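Local coordinates for protein putative PLP-dependent aminotransferase (PDB 3JU7) that probably acts as a pyridoxal phosphate-dependent transaminase of the DegT/DnrJ/EryC1 family, and binds calcium in the crystal, at residues E101-W112 with Y332-I343. Sequence-based numbering, arbitrary orientation.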
loop_
_atom_site.group_PDB
_atom_site.type_symbol
_atom_site.label_atom_id
_atom_site.label_comp_id
_atom_site.label_asym_id
_atom_site.label_seq_id
_atom_site.Cartn_x
_atom_site.Cartn_y
_atom_site.Cartn_z
ATOM N N GLU A 101 -11.013 15.179 -9.815
ATOM C CA GLU A 101 -10.958 14.886 -11.225
ATOM C C GLU A 101 -9.616 15.386 -11.727
ATOM O O GLU A 101 -9.233 16.520 -11.455
ATOM C CB GLU A 101 -12.061 15.620 -11.983
ATOM C CG GLU A 101 -13.412 15.080 -11.751
ATOM C CD GLU A 101 -14.439 15.661 -12.720
ATOM O OE1 GLU A 101 -14.074 16.213 -13.785
ATOM O OE2 GLU A 101 -15.620 15.551 -12.403
ATOM N N PRO A 102 -8.892 14.556 -12.468
ATOM C CA PRO A 102 -7.754 15.158 -13.136
ATOM C C PRO A 102 -8.250 16.209 -14.137
ATOM O O PRO A 102 -9.373 16.104 -14.670
ATOM C CB PRO A 102 -7.096 13.971 -13.855
ATOM C CG PRO A 102 -7.594 12.737 -13.075
ATOM C CD PRO A 102 -8.974 13.102 -12.665
ATOM N N TYR A 103 -7.436 17.244 -14.313
ATOM C CA TYR A 103 -7.612 18.267 -15.346
ATOM C C TYR A 103 -6.262 18.403 -16.060
ATOM O O TYR A 103 -5.282 18.934 -15.490
ATOM C CB TYR A 103 -8.013 19.592 -14.731
ATOM C CG TYR A 103 -8.669 20.583 -15.702
ATOM C CD1 TYR A 103 -8.020 21.025 -16.858
ATOM C CD2 TYR A 103 -9.947 21.066 -15.448
ATOM C CE1 TYR A 103 -8.618 21.938 -17.708
ATOM C CE2 TYR A 103 -10.553 21.968 -16.305
ATOM C CZ TYR A 103 -9.889 22.395 -17.421
ATOM O OH TYR A 103 -10.541 23.282 -18.243
ATOM N N PHE A 104 -6.194 17.903 -17.299
ATOM C CA PHE A 104 -4.897 17.767 -17.947
ATOM C C PHE A 104 -4.415 19.066 -18.619
ATOM O O PHE A 104 -5.192 19.763 -19.302
ATOM C CB PHE A 104 -4.919 16.630 -18.960
ATOM C CG PHE A 104 -5.197 15.280 -18.378
ATOM C CD1 PHE A 104 -4.304 14.685 -17.491
ATOM C CD2 PHE A 104 -6.329 14.577 -18.737
ATOM C CE1 PHE A 104 -4.547 13.427 -16.978
ATOM C CE2 PHE A 104 -6.576 13.318 -18.217
ATOM C CZ PHE A 104 -5.689 12.750 -17.332
ATOM N N ILE A 105 -3.113 19.341 -18.440
ATOM C CA ILE A 105 -2.442 20.545 -18.910
ATOM C C ILE A 105 -1.335 20.105 -19.896
ATOM O O ILE A 105 -0.507 19.207 -19.581
ATOM C CB ILE A 105 -1.798 21.305 -17.696
ATOM C CG1 ILE A 105 -2.826 21.535 -16.573
ATOM C CG2 ILE A 105 -1.050 22.645 -18.108
ATOM C CD1 ILE A 105 -4.084 22.288 -16.957
ATOM N N ASP A 106 -1.269 20.777 -21.050
ATOM C CA ASP A 106 -0.235 20.498 -22.046
ATOM C C ASP A 106 1.206 20.680 -21.531
ATOM O O ASP A 106 1.450 21.405 -20.551
ATOM C CB ASP A 106 -0.417 21.404 -23.239
ATOM C CG ASP A 106 -0.028 20.736 -24.535
ATOM O OD1 ASP A 106 0.166 19.482 -24.549
ATOM O OD2 ASP A 106 0.028 21.473 -25.539
ATOM N N ILE A 107 2.153 20.047 -22.219
ATOM C CA ILE A 107 3.580 20.122 -21.840
ATOM C C ILE A 107 4.378 20.983 -22.852
ATOM O O ILE A 107 3.936 21.198 -23.971
ATOM C CB ILE A 107 4.215 18.694 -21.757
ATOM C CG1 ILE A 107 3.994 17.878 -23.060
ATOM C CG2 ILE A 107 3.621 17.889 -20.593
ATOM C CD1 ILE A 107 4.935 16.663 -23.183
ATOM N N SER A 108 5.545 21.472 -22.438
ATOM C CA SER A 108 6.494 22.048 -23.359
ATOM C C SER A 108 7.070 20.967 -24.271
ATOM O O SER A 108 7.322 19.850 -23.846
ATOM C CB SER A 108 7.600 22.774 -22.612
ATOM O OG SER A 108 7.049 23.921 -21.970
ATOM N N ILE A 109 7.265 21.318 -25.533
ATOM C CA ILE A 109 7.740 20.383 -26.542
ATOM C C ILE A 109 9.188 19.953 -26.312
ATOM O O ILE A 109 9.578 18.898 -26.788
ATOM C CB ILE A 109 7.588 20.968 -27.966
ATOM C CG1 ILE A 109 7.403 19.839 -28.986
ATOM C CG2 ILE A 109 8.771 21.933 -28.300
ATOM C CD1 ILE A 109 5.961 19.222 -29.035
ATOM N N ASP A 110 9.951 20.712 -25.525
ATOM C CA ASP A 110 11.369 20.399 -25.308
ATOM C C ASP A 110 11.745 19.752 -23.983
ATOM O O ASP A 110 12.503 18.777 -23.973
ATOM C CB ASP A 110 12.237 21.642 -25.535
ATOM C CG ASP A 110 11.784 22.854 -24.728
ATOM O OD1 ASP A 110 10.821 22.777 -23.918
ATOM O OD2 ASP A 110 12.411 23.894 -24.934
ATOM N N ASP A 111 11.242 20.281 -22.864
ATOM C CA ASP A 111 11.582 19.717 -21.546
ATOM C C ASP A 111 10.552 18.710 -21.045
ATOM O O ASP A 111 10.814 17.995 -20.094
ATOM C CB ASP A 111 11.904 20.803 -20.491
ATOM C CG ASP A 111 10.744 21.757 -20.194
ATOM O OD1 ASP A 111 9.557 21.369 -20.269
ATOM O OD2 ASP A 111 11.046 22.931 -19.864
ATOM N N TRP A 112 9.398 18.684 -21.715
ATOM C CA TRP A 112 8.288 17.754 -21.481
ATOM C C TRP A 112 7.677 17.848 -20.103
ATOM O O TRP A 112 7.057 16.907 -19.628
ATOM C CB TRP A 112 8.690 16.320 -21.789
ATOM C CG TRP A 112 9.442 16.195 -23.068
ATOM C CD1 TRP A 112 9.313 16.986 -24.172
ATOM C CD2 TRP A 112 10.429 15.212 -23.387
ATOM N NE1 TRP A 112 10.173 16.566 -25.155
ATOM C CE2 TRP A 112 10.871 15.477 -24.699
ATOM C CE3 TRP A 112 10.997 14.140 -22.685
ATOM C CZ2 TRP A 112 11.859 14.703 -25.330
ATOM C CZ3 TRP A 112 11.960 13.376 -23.303
ATOM C CH2 TRP A 112 12.388 13.667 -24.622
ATOM N N TYR A 332 -11.885 13.162 -18.913
ATOM C CA TYR A 332 -11.559 14.243 -18.008
ATOM C C TYR A 332 -11.214 15.492 -18.803
ATOM O O TYR A 332 -10.690 15.408 -19.918
ATOM C CB TYR A 332 -10.406 13.873 -17.092
ATOM C CG TYR A 332 -10.823 12.856 -16.063
ATOM C CD1 TYR A 332 -11.759 13.184 -15.085
ATOM C CD2 TYR A 332 -10.295 11.571 -16.058
ATOM C CE1 TYR A 332 -12.151 12.270 -14.153
ATOM C CE2 TYR A 332 -10.696 10.645 -15.109
ATOM C CZ TYR A 332 -11.622 11.005 -14.165
ATOM O OH TYR A 332 -12.063 10.111 -13.213
ATOM N N LYS A 333 -11.491 16.647 -18.208
ATOM C CA LYS A 333 -11.204 17.929 -18.842
ATOM C C LYS A 333 -9.697 18.128 -19.078
ATOM O O LYS A 333 -8.857 17.522 -18.409
ATOM C CB LYS A 333 -11.733 19.073 -17.975
ATOM C CG LYS A 333 -13.242 19.077 -17.834
ATOM C CD LYS A 333 -13.689 20.281 -17.070
ATOM C CE LYS A 333 -15.180 20.269 -16.801
ATOM N NZ LYS A 333 -15.964 20.322 -18.082
ATOM N N SER A 334 -9.384 18.975 -20.056
ATOM C CA SER A 334 -8.014 19.340 -20.353
ATOM C C SER A 334 -7.984 20.661 -21.076
ATOM O O SER A 334 -8.988 21.119 -21.589
ATOM C CB SER A 334 -7.348 18.287 -21.235
ATOM O OG SER A 334 -7.955 18.264 -22.523
ATOM N N THR A 335 -6.817 21.280 -21.085
ATOM C CA THR A 335 -6.513 22.374 -21.979
ATOM C C THR A 335 -6.332 21.680 -23.321
ATOM O O THR A 335 -6.395 20.453 -23.390
ATOM C CB THR A 335 -5.179 22.974 -21.610
ATOM O OG1 THR A 335 -4.156 21.970 -21.820
ATOM C CG2 THR A 335 -5.190 23.408 -20.118
ATOM N N ASP A 336 -6.114 22.445 -24.377
ATOM C CA ASP A 336 -5.608 21.893 -25.627
ATOM C C ASP A 336 -4.328 21.113 -25.328
ATOM O O ASP A 336 -3.483 21.564 -24.542
ATOM C CB ASP A 336 -5.289 23.014 -26.608
ATOM C CG ASP A 336 -4.810 22.485 -27.952
ATOM O OD1 ASP A 336 -3.590 22.232 -28.114
ATOM O OD2 ASP A 336 -5.667 22.356 -28.869
ATOM N N LEU A 337 -4.185 19.948 -25.961
ATOM C CA LEU A 337 -3.075 19.025 -25.693
ATOM C C LEU A 337 -2.239 18.735 -26.952
ATOM O O LEU A 337 -1.626 17.670 -27.106
ATOM C CB LEU A 337 -3.621 17.741 -25.027
ATOM C CG LEU A 337 -4.163 17.919 -23.595
ATOM C CD1 LEU A 337 -4.717 16.644 -23.008
ATOM C CD2 LEU A 337 -3.044 18.472 -22.680
ATOM N N THR A 338 -2.151 19.715 -27.837
ATOM C CA THR A 338 -1.429 19.518 -29.109
ATOM C C THR A 338 0.030 19.067 -28.947
ATOM O O THR A 338 0.501 18.205 -29.680
ATOM C CB THR A 338 -1.476 20.778 -29.988
ATOM O OG1 THR A 338 -2.838 21.049 -30.357
ATOM C CG2 THR A 338 -0.617 20.587 -31.234
ATOM N N ARG A 339 0.752 19.638 -27.997
ATOM C CA ARG A 339 2.145 19.223 -27.795
ATOM C C ARG A 339 2.262 17.817 -27.199
ATOM O O ARG A 339 3.133 17.020 -27.624
ATOM C CB ARG A 339 2.893 20.250 -26.956
ATOM C CG ARG A 339 3.027 21.549 -27.688
ATOM C CD ARG A 339 3.533 22.666 -26.814
ATOM N NE ARG A 339 2.529 23.185 -25.879
ATOM C CZ ARG A 339 2.778 24.143 -24.984
ATOM N NH1 ARG A 339 3.986 24.672 -24.886
ATOM N NH2 ARG A 339 1.838 24.562 -24.176
ATOM N N THR A 340 1.392 17.508 -26.226
ATOM C CA THR A 340 1.375 16.174 -25.598
ATOM C C THR A 340 1.135 15.134 -26.687
ATOM O O THR A 340 1.806 14.119 -26.752
ATOM C CB THR A 340 0.281 16.066 -24.470
ATOM O OG1 THR A 340 0.439 17.148 -23.528
ATOM C CG2 THR A 340 0.396 14.755 -23.686
ATOM N N ASN A 341 0.205 15.415 -27.582
ATOM C CA ASN A 341 -0.079 14.486 -28.674
ATOM C C ASN A 341 1.125 14.270 -29.563
ATOM O O ASN A 341 1.449 13.141 -29.956
ATOM C CB ASN A 341 -1.272 14.965 -29.522
ATOM C CG ASN A 341 -2.579 14.862 -28.760
ATOM O OD1 ASN A 341 -2.649 14.184 -27.724
ATOM N ND2 ASN A 341 -3.623 15.519 -29.262
ATOM N N LYS A 342 1.785 15.359 -29.888
ATOM C CA LYS A 342 2.942 15.281 -30.741
ATOM C C LYS A 342 4.051 14.458 -30.065
ATOM O O LYS A 342 4.595 13.536 -30.673
ATOM C CB LYS A 342 3.418 16.699 -31.121
ATOM C CG LYS A 342 4.720 16.747 -31.886
ATOM C CD LYS A 342 4.649 16.019 -33.210
ATOM C CE LYS A 342 3.919 16.815 -34.241
ATOM N NZ LYS A 342 4.783 17.990 -34.617
ATOM N N ILE A 343 4.379 14.782 -28.815
ATOM C CA ILE A 343 5.444 14.057 -28.105
ATOM C C ILE A 343 5.078 12.570 -27.939
ATOM O O ILE A 343 5.940 11.712 -27.905
ATOM C CB ILE A 343 5.732 14.706 -26.724
ATOM C CG1 ILE A 343 6.357 16.094 -26.924
ATOM C CG2 ILE A 343 6.661 13.815 -25.832
ATOM C CD1 ILE A 343 7.678 16.097 -27.750
HETATM O O HOH W 1 -11.844 16.601 -15.399
HETATM O O HOH W 2 0.159 16.883 -20.824
HETATM O O HOH W 3 -1.242 23.080 -27.193
HETATM O O HOH W 4 -0.648 24.889 -25.283
HETATM O O HOH W 5 6.570 24.148 -26.028
#
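Phe104 and Ser334 form a single parallel beta bridge where residues 332-335 run beside strand 101-105, on its edge away from strand 80-84; 101-105 is an outermost strand of the parallel sheet it shares with 80-84 and 130-133. Phe104 N donates to Lys333 O (2.9 Å), and Thr335 N returns a bond to Phe104 O (2.8 Å). A water links Pro102 O and Glu101 OE1 to Lys333 N.

Side chains pack around this bridge. CD of Pro102 sits over the centre of the Tyr332 ring, a CH-pi contact at 3.5 Å from the centroid, while Glu101 CG lies at that ring's edge. Lys333 CB covers one face of Tyr103, whose hydroxyl hydrogen-bonds to Lys122 of helix 116-126. Farther along, Ile343 CD1 meets Ile109 CD1 at 3.8 Å and also touches Trp112.

Between these two clusters, the carboxylate of the buried Asp106 accepts the N-H groups of Arg339 and Thr340 in the first turn of helix 338-346. Asp106 OD2 takes Arg339 N through its syn lone pair and forms a salt bridge with Arg339 NE, which approaches from above the carboxylate plane. A bend at chi3 (-75°) helps fold the guanidinium back over Ile107 O, and its NH2 reaches Asp115. Asp106 OD1 accepts Thr340 N (2.9 Å) on its syn side, and Thr340 OG1 meets it almost head-on at 2.6 Å.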